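Local coordinates for protein methylthioribose-1-phosphate isomerase (Saccharomyces cerevisiae, PDB 1W2W) that catalyses the interconversion of 5-methylthioribose 1-phosphate and 5-methylthioribulose 1-phosphate, the first of six steps from the former to methionine in the salvage pathway, at residues L3-V7 against V18-Q23; E12-V16 against Q69-H73; S63-E67 against R98-L102. All blocks are in the same frame, centred on the assembly; numbering follows the deposited sequence.

Interaction 1: residues L3-V7 against V18-Q23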
ATOM      1  N   LEU A   3     -16.081 -18.150  -7.004  1.00  7.48           N
ATOM      2  CA  LEU A   3     -14.657 -17.895  -7.222  1.00  5.85           C
ATOM      3  C   LEU A   3     -14.213 -18.109  -8.665  1.00  6.61           C
ATOM      4  O   LEU A   3     -13.032 -17.960  -8.975  1.00  6.43           O
ATOM      5  CB  LEU A   3     -13.797 -18.767  -6.299  1.00  5.72           C
ATOM      6  CG  LEU A   3     -13.883 -18.536  -4.792  1.00  4.43           C
ATOM      7  CD1 LEU A   3     -12.691 -19.186  -4.105  1.00  1.97           C
ATOM      8  CD2 LEU A   3     -13.948 -17.059  -4.452  1.00  4.88           C
ATOM      9  N   GLU A   4     -15.154 -18.455  -9.537  1.00  5.09           N
ATOM     10  CA  GLU A   4     -14.835 -18.823 -10.908  1.00  6.38           C
ATOM     11  C   GLU A   4     -14.776 -17.561 -11.776  1.00  5.58           C
ATOM     12  O   GLU A   4     -15.797 -16.936 -12.033  1.00  5.93           O
ATOM     13  CB  GLU A   4     -15.855 -19.840 -11.447  1.00  7.05           C
ATOM     14  CG  GLU A   4     -15.618 -20.255 -12.896  1.00 10.67           C
ATOM     15  CD  GLU A   4     -16.327 -21.536 -13.328  1.00 14.69           C
ATOM     16  OE1 GLU A   4     -17.468 -21.814 -12.878  1.00 16.17           O
ATOM     17  OE2 GLU A   4     -15.731 -22.277 -14.143  1.00 14.57           O
ATOM     18  N   ALA A   5     -13.578 -17.181 -12.216  1.00  5.70           N
ATOM     19  CA  ALA A   5     -13.414 -15.962 -13.012  1.00  4.61           C
ATOM     20  C   ALA A   5     -14.131 -16.072 -14.346  1.00  4.20           C
ATOM     21  O   ALA A   5     -14.673 -15.087 -14.851  1.00  5.25           O
ATOM     22  CB  ALA A   5     -11.943 -15.659 -13.246  1.00  5.14           C
ATOM     23  N   ILE A   6     -14.131 -17.270 -14.913  1.00  3.92           N
ATOM     24  CA  ILE A   6     -14.628 -17.464 -16.273  1.00  4.49           C
ATOM     25  C   ILE A   6     -15.599 -18.628 -16.266  1.00  4.77           C
ATOM     26  O   ILE A   6     -15.241 -19.727 -15.848  1.00  6.22           O
ATOM     27  CB  ILE A   6     -13.444 -17.731 -17.233  1.00  4.91           C
ATOM     28  CG1 ILE A   6     -12.542 -16.490 -17.305  1.00  4.38           C
ATOM     29  CG2 ILE A   6     -13.948 -18.114 -18.637  1.00  5.80           C
ATOM     30  CD1 ILE A   6     -11.150 -16.788 -17.851  1.00  7.10           C
ATOM     31  N   VAL A   7     -16.826 -18.383 -16.712  1.00  3.63           N
ATOM     32  CA  VAL A   7     -17.814 -19.451 -16.747  1.00  4.02           C
ATOM     33  C   VAL A   7     -18.016 -19.837 -18.205  1.00  4.13           C
ATOM     34  O   VAL A   7     -18.613 -19.079 -18.981  1.00  6.46           O
ATOM     35  CB  VAL A   7     -19.132 -19.038 -16.094  1.00  2.88           C
ATOM     36  CG1 VAL A   7     -20.130 -20.204 -16.134  1.00  3.15           C
ATOM     37  CG2 VAL A   7     -18.884 -18.618 -14.634  1.00  3.32           C
ATOM     38  N   VAL A  18     -19.964 -18.089 -22.852  1.00  6.59           N
ATOM     39  CA  VAL A  18     -18.865 -17.636 -22.011  1.00  6.02           C
ATOM     40  C   VAL A  18     -19.360 -16.379 -21.312  1.00  5.96           C
ATOM     41  O   VAL A  18     -19.886 -15.479 -21.959  1.00  6.37           O
ATOM     42  CB  VAL A  18     -17.613 -17.327 -22.864  1.00  6.70           C
ATOM     43  CG1 VAL A  18     -16.488 -16.799 -21.993  1.00  6.45           C
ATOM     44  CG2 VAL A  18     -17.163 -18.570 -23.632  1.00  5.63           C
ATOM     45  N   LYS A  19     -19.208 -16.315 -19.993  1.00  6.16           N
ATOM     46  CA  LYS A  19     -19.425 -15.060 -19.269  1.00  5.21           C
ATOM     47  C   LYS A  19     -18.333 -14.950 -18.206  1.00  5.96           C
ATOM     48  O   LYS A  19     -17.806 -15.965 -17.769  1.00  5.64           O
ATOM     49  CB  LYS A  19     -20.833 -14.994 -18.656  1.00  7.42           C
ATOM     50  CG  LYS A  19     -21.089 -15.966 -17.511  1.00  7.84           C
ATOM     51  CD  LYS A  19     -22.562 -15.943 -17.102  1.00  7.54           C
ATOM     52  CE  LYS A  19     -22.796 -16.735 -15.824  1.00  6.76           C
ATOM     53  NZ  LYS A  19     -24.253 -16.866 -15.527  1.00  5.99           N
ATOM     54  N   VAL A  20     -17.968 -13.740 -17.798  1.00  5.46           N
ATOM     55  CA  VAL A  20     -16.860 -13.587 -16.859  1.00  4.81           C
ATOM     56  C   VAL A  20     -17.250 -12.696 -15.686  1.00  3.14           C
ATOM     57  O   VAL A  20     -18.060 -11.771 -15.819  1.00  5.89           O
ATOM     58  CB  VAL A  20     -15.601 -13.020 -17.534  1.00  5.23           C
ATOM     59  CG1 VAL A  20     -15.104 -13.954 -18.641  1.00  6.44           C
ATOM     60  CG2 VAL A  20     -15.870 -11.605 -18.066  1.00  5.10           C
ATOM     61  N   LEU A  21     -16.685 -12.977 -14.520  1.00  5.22           N
ATOM     62  CA  LEU A  21     -16.950 -12.134 -13.364  1.00  5.82           C
ATOM     63  C   LEU A  21     -16.284 -10.793 -13.592  1.00  6.07           C
ATOM     64  O   LEU A  21     -15.150 -10.744 -14.048  1.00  7.17           O
ATOM     65  CB  LEU A  21     -16.343 -12.761 -12.113  1.00  5.19           C
ATOM     66  CG  LEU A  21     -17.184 -13.745 -11.308  1.00  5.66           C
ATOM     67  CD1 LEU A  21     -16.389 -14.136 -10.079  1.00  4.14           C
ATOM     68  CD2 LEU A  21     -18.527 -13.133 -10.930  1.00  5.54           C
ATOM     69  N   ASP A  22     -16.968  -9.708 -13.248  1.00  9.81           N
ATOM     70  CA  ASP A  22     -16.317  -8.402 -13.290  1.00 10.42           C
ATOM     71  C   ASP A  22     -15.470  -8.227 -12.028  1.00 11.56           C
ATOM     72  O   ASP A  22     -15.982  -7.901 -10.939  1.00 11.02           O
ATOM     73  CB  ASP A  22     -17.361  -7.295 -13.376  1.00 11.99           C
ATOM     74  CG  ASP A  22     -16.743  -5.944 -13.641  1.00 13.45           C
ATOM     75  OD1 ASP A  22     -15.533  -5.776 -13.342  1.00 15.99           O
ATOM     76  OD2 ASP A  22     -17.386  -5.002 -14.161  1.00 16.04           O
ATOM     77  N   GLN A  23     -14.165  -8.442 -12.162  1.00 10.80           N
ATOM     78  CA  GLN A  23     -13.324  -8.448 -10.972  1.00 11.44           C
ATOM     79  C   GLN A  23     -13.065  -7.066 -10.407  1.00 12.64           C
ATOM     80  O   GLN A  23     -12.514  -6.943  -9.309  1.00 14.51           O
ATOM     81  CB  GLN A  23     -12.016  -9.178 -11.242  1.00 10.50           C
ATOM     82  CG  GLN A  23     -12.234 -10.648 -11.606  1.00 10.02           C
ATOM     83  CD  GLN A  23     -10.928 -11.397 -11.724  1.00 11.08           C
ATOM     84  OE1 GLN A  23     -10.065 -11.287 -10.855  1.00 10.45           O
ATOM     85  NE2 GLN A  23     -10.767 -12.151 -12.810  1.00 12.23           N
TER
HETATM   86  O   HOH W   1     -13.181 -12.706 -14.514  1.00 12.04           O
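Val7 and Lys19 bond to each other twice, and Leu21 N donates to Ala5 O at 2.9 Å; these three backbone bonds set the register. Val7 N reaches Lys19 O at 2.8 Å, and Lys19 N returns to Val7 O at 3.0 Å. Between these lies the non-hydrogen-bonded pair Ile6 and Val20, and Val18 CA and Val20 CA add CA-H...O contacts to Val7 O and Ala5 O.

This is the antiparallel beta hairpin of strands 6-9 and 17-21 in the N-terminal part of the enzyme, with strand 32-34 completing a three-stranded sheet.

The side-chain contacts divide by face. Ile6 and Val20 lie side by side on the face covered by helix 53-73, Ile6 CG1 meeting Val20 CG1 at 3.8 Å; both atoms stand anti to their own carbonyl carbons. Over the other face Val7 CB touches Lys19 CG, and Lys19 makes a cation-pi contact with Tyr32. A separate van der Waals contact sets Leu21 CD1 3.5 Å from the carbonyl oxygen Glu4 O.

At the open end of the hairpin, away from its turn, one water donates to Ala5 O and Leu21 O while accepting from Gln23 NE2 at 3.0 Å. Gln23 OE1 turns instead to Arg51.

Interaction 2: residues E12-V16 against Q69-H73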
ATOM      1  N   GLU A  12     -22.508 -27.529 -25.530  1.00  4.64           N
ATOM      2  CA  GLU A  12     -22.769 -27.539 -26.972  1.00  5.20           C
ATOM      3  C   GLU A  12     -21.499 -27.090 -27.692  1.00  5.38           C
ATOM      4  O   GLU A  12     -21.215 -25.893 -27.775  1.00  4.45           O
ATOM      5  CB  GLU A  12     -23.909 -26.573 -27.315  1.00  3.99           C
ATOM      6  CG  GLU A  12     -25.300 -26.999 -26.864  1.00  5.67           C
ATOM      7  CD  GLU A  12     -26.314 -25.883 -27.061  1.00  7.86           C
ATOM      8  OE1 GLU A  12     -26.428 -25.386 -28.197  1.00  7.91           O
ATOM      9  OE2 GLU A  12     -27.003 -25.487 -26.098  1.00  6.85           O
ATOM     10  N   PRO A  13     -20.702 -28.032 -28.189  1.00  6.50           N
ATOM     11  CA  PRO A  13     -19.414 -27.658 -28.790  1.00  6.57           C
ATOM     12  C   PRO A  13     -19.542 -26.626 -29.913  1.00  5.83           C
ATOM     13  O   PRO A  13     -18.614 -25.844 -30.115  1.00  5.63           O
ATOM     14  CB  PRO A  13     -18.870 -28.994 -29.309  1.00  6.91           C
ATOM     15  CG  PRO A  13     -19.523 -30.015 -28.432  1.00  7.78           C
ATOM     16  CD  PRO A  13     -20.920 -29.490 -28.203  1.00  6.15           C
ATOM     17  N   GLU A  14     -20.667 -26.626 -30.624  1.00  4.82           N
ATOM     18  CA  GLU A  14     -20.863 -25.685 -31.728  1.00  4.61           C
ATOM     19  C   GLU A  14     -21.458 -24.333 -31.331  1.00  4.46           C
ATOM     20  O   GLU A  14     -21.601 -23.439 -32.169  1.00  2.38           O
ATOM     21  CB  GLU A  14     -21.682 -26.334 -32.845  1.00  5.62           C
ATOM     22  CG  GLU A  14     -20.841 -27.186 -33.781  1.00  8.41           C
ATOM     23  CD  GLU A  14     -21.645 -27.864 -34.875  1.00 11.24           C
ATOM     24  OE1 GLU A  14     -22.350 -27.170 -35.637  1.00 14.41           O
ATOM     25  OE2 GLU A  14     -21.567 -29.100 -34.978  1.00 15.05           O
ATOM     26  N   ASN A  15     -21.787 -24.177 -30.054  1.00  3.27           N
ATOM     27  CA  ASN A  15     -22.560 -23.030 -29.587  1.00  4.50           C
ATOM     28  C   ASN A  15     -22.210 -22.791 -28.122  1.00  4.22           C
ATOM     29  O   ASN A  15     -23.082 -22.865 -27.256  1.00  5.48           O
ATOM     30  CB  ASN A  15     -24.062 -23.342 -29.706  1.00  3.67           C
ATOM     31  CG  ASN A  15     -24.950 -22.156 -29.396  1.00  4.66           C
ATOM     32  OD1 ASN A  15     -24.619 -21.005 -29.690  1.00  4.55           O
ATOM     33  ND2 ASN A  15     -26.110 -22.436 -28.799  1.00  4.57           N
ATOM     34  N   VAL A  16     -20.946 -22.510 -27.841  1.00  4.76           N
ATOM     35  CA  VAL A  16     -20.532 -22.379 -26.441  1.00  4.75           C
ATOM     36  C   VAL A  16     -21.040 -21.065 -25.876  1.00  5.47           C
ATOM     37  O   VAL A  16     -21.314 -20.125 -26.626  1.00  4.73           O
ATOM     38  CB  VAL A  16     -18.999 -22.461 -26.250  1.00  4.19           C
ATOM     39  CG1 VAL A  16     -18.449 -23.782 -26.768  1.00  5.19           C
ATOM     40  CG2 VAL A  16     -18.278 -21.273 -26.893  1.00  5.01           C
ATOM     41  N   GLN A  69     -18.121 -18.549 -33.857  1.00 16.65           N
ATOM     42  CA  GLN A  69     -19.417 -19.213 -33.780  1.00 16.93           C
ATOM     43  C   GLN A  69     -20.570 -18.265 -34.048  1.00 18.55           C
ATOM     44  O   GLN A  69     -21.574 -18.657 -34.645  1.00 18.99           O
ATOM     45  CB  GLN A  69     -19.591 -19.952 -32.455  1.00 16.22           C
ATOM     46  CG  GLN A  69     -18.502 -21.009 -32.288  1.00 14.22           C
ATOM     47  CD  GLN A  69     -18.797 -22.001 -31.194  1.00 14.77           C
ATOM     48  OE1 GLN A  69     -19.466 -21.668 -30.208  1.00 13.98           O
ATOM     49  NE2 GLN A  69     -18.314 -23.225 -31.358  1.00 15.08           N
ATOM     50  N   LEU A  70     -20.419 -17.017 -33.622  1.00 19.00           N
ATOM     51  CA  LEU A  70     -21.425 -16.001 -33.900  1.00 21.25           C
ATOM     52  C   LEU A  70     -21.519 -15.714 -35.401  1.00 22.56           C
ATOM     53  O   LEU A  70     -22.615 -15.587 -35.948  1.00 22.98           O
ATOM     54  CB  LEU A  70     -21.115 -14.715 -33.126  1.00 20.87           C
ATOM     55  CG  LEU A  70     -22.101 -13.548 -33.239  1.00 21.53           C
ATOM     56  CD1 LEU A  70     -23.520 -14.009 -32.998  1.00 21.99           C
ATOM     57  CD2 LEU A  70     -21.734 -12.429 -32.267  1.00 22.05           C
ATOM     58  N   ILE A  71     -20.386 -15.603 -36.082  1.00 24.09           N
ATOM     59  CA  ILE A  71     -20.455 -15.270 -37.499  1.00 27.35           C
ATOM     60  C   ILE A  71     -21.011 -16.435 -38.318  1.00 28.39           C
ATOM     61  O   ILE A  71     -21.561 -16.233 -39.405  1.00 30.39           O
ATOM     62  CB  ILE A  71     -19.109 -14.745 -38.042  1.00 27.16           C
ATOM     63  CG1 ILE A  71     -18.018 -15.808 -37.961  1.00 28.68           C
ATOM     64  CG2 ILE A  71     -18.668 -13.514 -37.267  1.00 27.46           C
ATOM     65  CD1 ILE A  71     -16.640 -15.278 -38.295  1.00 29.36           C
ATOM     66  N   LYS A  72     -20.876 -17.650 -37.795  1.00 30.06           N
ATOM     67  CA  LYS A  72     -21.536 -18.808 -38.390  1.00 31.28           C
ATOM     68  C   LYS A  72     -23.052 -18.733 -38.212  1.00 31.63           C
ATOM     69  O   LYS A  72     -23.805 -18.887 -39.179  1.00 31.23           O
ATOM     70  CB  LYS A  72     -20.993 -20.121 -37.816  1.00 31.86           C
ATOM     71  CG  LYS A  72     -21.750 -21.341 -38.335  1.00 33.40           C
ATOM     72  CD  LYS A  72     -21.626 -22.532 -37.404  1.00 37.03           C
ATOM     73  CE  LYS A  72     -22.866 -23.423 -37.459  1.00 39.36           C
ATOM     74  NZ  LYS A  72     -22.655 -24.655 -36.633  1.00 41.39           N
ATOM     75  N   HIS A  73     -23.488 -18.486 -36.977  1.00 30.86           N
ATOM     76  CA  HIS A  73     -24.900 -18.530 -36.607  1.00 31.14           C
ATOM     77  C   HIS A  73     -25.688 -17.287 -37.007  1.00 32.78           C
ATOM     78  O   HIS A  73     -26.907 -17.346 -37.167  1.00 32.67           O
ATOM     79  CB  HIS A  73     -25.054 -18.717 -35.095  1.00 30.08           C
ATOM     80  CG  HIS A  73     -24.714 -20.093 -34.618  1.00 27.82           C
ATOM     81  ND1 HIS A  73     -24.010 -20.319 -33.455  1.00 25.45           N
ATOM     82  CD2 HIS A  73     -24.989 -21.312 -35.138  1.00 26.01           C
ATOM     83  CE1 HIS A  73     -23.855 -21.620 -33.287  1.00 24.71           C
ATOM     84  NE2 HIS A  73     -24.444 -22.247 -34.291  1.00 23.48           N
TER
HETATM   85  O   HOH W   2     -20.407 -23.108 -34.628  1.00 20.12           O
HETATM   86  O   HOH W   3     -20.577 -19.484 -29.075  1.00 21.84           O
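Gln69 opens the contact by gripping the 12-16 loop through both ends of its amide. NE2 donates to Pro13 O at 2.9 Å, with the acceptor close to the amide plane (7° out of it), and OE1 accepts from Val16 N at 2.9 Å, the donor in the carbonyl plane. The chain is extended beyond CG (chi2 -166°), which carries the amide away from helix 53-73 to the backbone of the loop. Between the two bonded residues, Glu14 O approaches Gln69 CD to 3.3 Å. A water donates to both Gln69 OE1 and Val16 O, and NE2 has a second acceptor in Asp133 of helix 129-168.

One helical turn on, Lys72 sends NZ to Glu14 OE1 in a salt bridge of 2.7 Å. With CG anti to the backbone N (chi1 175°), its chain heads for the loop; lysine and glutamate meet at a slant. Another water donates to Glu14 O and accepts a weak, long bond from Lys72 NZ.

His73 finishes the segment: the edge of its ring at CE1 lies 3.1 Å from Glu14 O, and the Asn15 amide stands nearly perpendicular to the ring.

The loop holds a type I beta turn from Glu12 to Asn15, between the hairpin strands 6-9 and 17-21. Since Gln69 is buried whereas Glu14, Lys72 and His73 are exposed, the chemistry implies a sheltered amide that satisfies one main-chain group in the turn, Pro13 O, and one just after it, Val16 N, flanked by a surface salt bridge whose strength solvent would probably temper.

Interaction 3: residues S63-E67 against R98-L102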
ATOM      1  N   SER A  63     -12.911 -15.706 -26.518  1.00 12.67           N
ATOM      2  CA  SER A  63     -13.596 -14.655 -27.271  1.00 13.49           C
ATOM      3  C   SER A  63     -13.431 -14.835 -28.784  1.00 13.87           C
ATOM      4  O   SER A  63     -14.295 -14.409 -29.557  1.00 14.79           O
ATOM      5  CB  SER A  63     -13.167 -13.249 -26.823  1.00 13.22           C
ATOM      6  OG  SER A  63     -11.916 -12.877 -27.381  1.00 13.94           O
ATOM      7  N   VAL A  64     -12.333 -15.460 -29.201  1.00 13.82           N
ATOM      8  CA  VAL A  64     -12.151 -15.810 -30.613  1.00 13.56           C
ATOM      9  C   VAL A  64     -13.163 -16.892 -30.999  1.00 13.97           C
ATOM     10  O   VAL A  64     -13.806 -16.835 -32.063  1.00 13.76           O
ATOM     11  CB  VAL A  64     -10.714 -16.307 -30.884  1.00 12.58           C
ATOM     12  CG1 VAL A  64     -10.512 -16.560 -32.379  1.00 13.70           C
ATOM     13  CG2 VAL A  64      -9.679 -15.299 -30.407  1.00 12.41           C
ATOM     14  N   LEU A  65     -13.320 -17.888 -30.135  1.00 13.99           N
ATOM     15  CA  LEU A  65     -14.282 -18.951 -30.404  1.00 13.32           C
ATOM     16  C   LEU A  65     -15.720 -18.430 -30.432  1.00 13.66           C
ATOM     17  O   LEU A  65     -16.483 -18.769 -31.339  1.00 14.04           O
ATOM     18  CB  LEU A  65     -14.134 -20.118 -29.417  1.00 13.05           C
ATOM     19  CG  LEU A  65     -15.160 -21.258 -29.564  1.00 12.16           C
ATOM     20  CD1 LEU A  65     -15.036 -21.942 -30.934  1.00 13.83           C
ATOM     21  CD2 LEU A  65     -14.988 -22.281 -28.448  1.00 12.74           C
ATOM     22  N   THR A  66     -16.119 -17.613 -29.465  1.00 12.85           N
ATOM     23  CA  THR A  66     -17.478 -17.069 -29.523  1.00 14.00           C
ATOM     24  C   THR A  66     -17.679 -16.231 -30.786  1.00 14.66           C
ATOM     25  O   THR A  66     -18.769 -16.242 -31.367  1.00 15.82           O
ATOM     26  CB  THR A  66     -17.861 -16.248 -28.266  1.00 13.63           C
ATOM     27  OG1 THR A  66     -16.883 -15.234 -28.020  1.00 13.96           O
ATOM     28  CG2 THR A  66     -17.831 -17.098 -27.012  1.00 15.13           C
ATOM     29  N   GLU A  67     -16.640 -15.512 -31.207  1.00 13.71           N
ATOM     30  CA  GLU A  67     -16.737 -14.700 -32.419  1.00 15.37           C
ATOM     31  C   GLU A  67     -16.959 -15.565 -33.657  1.00 16.44           C
ATOM     32  O   GLU A  67     -17.841 -15.275 -34.477  1.00 16.57           O
ATOM     33  CB  GLU A  67     -15.525 -13.786 -32.619  1.00 15.19           C
ATOM     34  CG  GLU A  67     -15.613 -13.013 -33.929  1.00 14.88           C
ATOM     35  CD  GLU A  67     -14.881 -11.692 -33.883  1.00 16.19           C
ATOM     36  OE1 GLU A  67     -14.222 -11.343 -34.883  1.00 16.44           O
ATOM     37  OE2 GLU A  67     -14.966 -10.999 -32.847  1.00 16.67           O
ATOM     38  N   ARG A  98      -7.842  -9.036 -36.188  1.00 18.66           N
ATOM     39  CA  ARG A  98      -8.551  -8.973 -34.916  1.00 17.93           C
ATOM     40  C   ARG A  98      -7.802  -9.709 -33.798  1.00 17.69           C
ATOM     41  O   ARG A  98      -7.866  -9.301 -32.632  1.00 15.96           O
ATOM     42  CB  ARG A  98      -9.999  -9.445 -35.079  1.00 18.72           C
ATOM     43  CG  ARG A  98     -10.835  -8.380 -35.781  1.00 19.77           C
ATOM     44  CD  ARG A  98     -12.223  -8.821 -36.157  1.00 21.25           C
ATOM     45  NE  ARG A  98     -13.097  -8.945 -34.990  1.00 19.37           N
ATOM     46  CZ  ARG A  98     -13.532  -7.928 -34.266  1.00 18.67           C
ATOM     47  NH1 ARG A  98     -13.178  -6.683 -34.569  1.00 21.52           N
ATOM     48  NH2 ARG A  98     -14.335  -8.154 -33.239  1.00 19.25           N
ATOM     49  N   LEU A  99      -7.074 -10.766 -34.155  1.00 16.78           N
ATOM     50  CA  LEU A  99      -6.138 -11.393 -33.213  1.00 16.24           C
ATOM     51  C   LEU A  99      -5.006 -10.468 -32.778  1.00 17.19           C
ATOM     52  O   LEU A  99      -4.636 -10.438 -31.602  1.00 15.69           O
ATOM     53  CB  LEU A  99      -5.600 -12.722 -33.756  1.00 15.86           C
ATOM     54  CG  LEU A  99      -6.622 -13.829 -34.019  1.00 14.62           C
ATOM     55  CD1 LEU A  99      -5.954 -14.979 -34.776  1.00 14.91           C
ATOM     56  CD2 LEU A  99      -7.226 -14.326 -32.698  1.00 16.19           C
ATOM     57  N   ASP A 100      -4.454  -9.705 -33.715  1.00 16.55           N
ATOM     58  CA  ASP A 100      -3.491  -8.664 -33.369  1.00 17.09           C
ATOM     59  C   ASP A 100      -4.073  -7.566 -32.474  1.00 15.66           C
ATOM     60  O   ASP A 100      -3.402  -7.084 -31.561  1.00 14.78           O
ATOM     61  CB  ASP A 100      -2.838  -8.065 -34.629  1.00 17.01           C
ATOM     62  CG  ASP A 100      -2.061  -9.100 -35.441  1.00 21.09           C
ATOM     63  OD1 ASP A 100      -1.760 -10.197 -34.917  1.00 22.42           O
ATOM     64  OD2 ASP A 100      -1.710  -8.903 -36.628  1.00 21.43           O
ATOM     65  N   PHE A 101      -5.319  -7.171 -32.731  1.00 14.34           N
ATOM     66  CA  PHE A 101      -6.017  -6.208 -31.877  1.00 15.41           C
ATOM     67  C   PHE A 101      -6.110  -6.769 -30.453  1.00 14.88           C
ATOM     68  O   PHE A 101      -5.734  -6.099 -29.475  1.00 14.35           O
ATOM     69  CB  PHE A 101      -7.405  -5.932 -32.467  1.00 15.16           C
ATOM     70  CG  PHE A 101      -8.293  -5.080 -31.606  1.00 17.20           C
ATOM     71  CD1 PHE A 101      -7.890  -3.815 -31.199  1.00 19.18           C
ATOM     72  CD2 PHE A 101      -9.533  -5.552 -31.207  1.00 17.91           C
ATOM     73  CE1 PHE A 101      -8.713  -3.033 -30.406  1.00 21.73           C
ATOM     74  CE2 PHE A 101     -10.364  -4.771 -30.415  1.00 20.93           C
ATOM     75  CZ  PHE A 101      -9.953  -3.510 -30.017  1.00 20.36           C
ATOM     76  N   LEU A 102      -6.594  -8.003 -30.345  1.00 13.83           N
ATOM     77  CA  LEU A 102      -6.745  -8.656 -29.035  1.00 13.17           C
ATOM     78  C   LEU A 102      -5.417  -8.693 -28.284  1.00 13.82           C
ATOM     79  O   LEU A 102      -5.362  -8.389 -27.086  1.00 13.96           O
ATOM     80  CB  LEU A 102      -7.280 -10.083 -29.209  1.00 14.29           C
ATOM     81  CG  LEU A 102      -7.534 -10.888 -27.929  1.00 12.99           C
ATOM     82  CD1 LEU A 102      -8.498 -10.095 -27.051  1.00 14.77           C
ATOM     83  CD2 LEU A 102      -8.163 -12.229 -28.294  1.00 13.86           C
TER
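Arg98 reaches Glu67 by a folded route. From CB, CG stands anti to the carbonyl carbon, and the extended chi2 brings CD within 3.5 Å of Glu67 OE1. The bend at chi3 (72°) then swings NE onto that oxygen, where it donates to the syn lone pair of Glu67 OE1 at 2.7 Å. Past CZ, NH2 donates to Glu67 OE2 at 2.9 Å, nearly straight, and also pairs with Asp39. The grip is therefore side-on and two-pronged, with the guanidinium and carboxylate planes only 25° apart.

The segments belong to helices 53-73 and 88-103, which run roughly antiparallel (147°) in a helical bundle, their local axes 12.0 Å apart. At this spacing the contact is made by side chains alone. In the apolar part, Leu99 CD2 presses on Val64 CG2 at 3.5 Å, tighter than usual for two carbons, and Leu102 CD2 lies 4.0 Å from the same methyl.

Glu67 OE1 is also bonded to Tyr83 OH, and Glu67 OE2 to Ile38 N at the start of helix 38-46. With an alanine in place of Arg98, the buried Glu67 carboxylate is likely to lose its compensating charge, and Asp39 a salt-bridge mate.

Overall arrangement
From the N terminus, interaction 1 closes the short hairpin loop, its segments 11 residues apart. Interaction 2 starts in the connection of that hairpin and reaches forward 53 residues to the C-terminal end of helix 53-73; it therefore crosses interaction 1, whose second segment lies within its span. Interaction 3 opens only after interaction 1 has closed, but crosses interaction 2: segment 63-67 precedes 69-73 on the same helix, whereas 98-102 follows it. Helix 53-73 is shared by interactions 2 and 3, and the hairpin of interaction 1 packs against it. Direct packing supports this: Val18 of interaction 1 touches Thr66, and Val16 of interaction 2 meets Leu65 and Thr66, on segment 63-67.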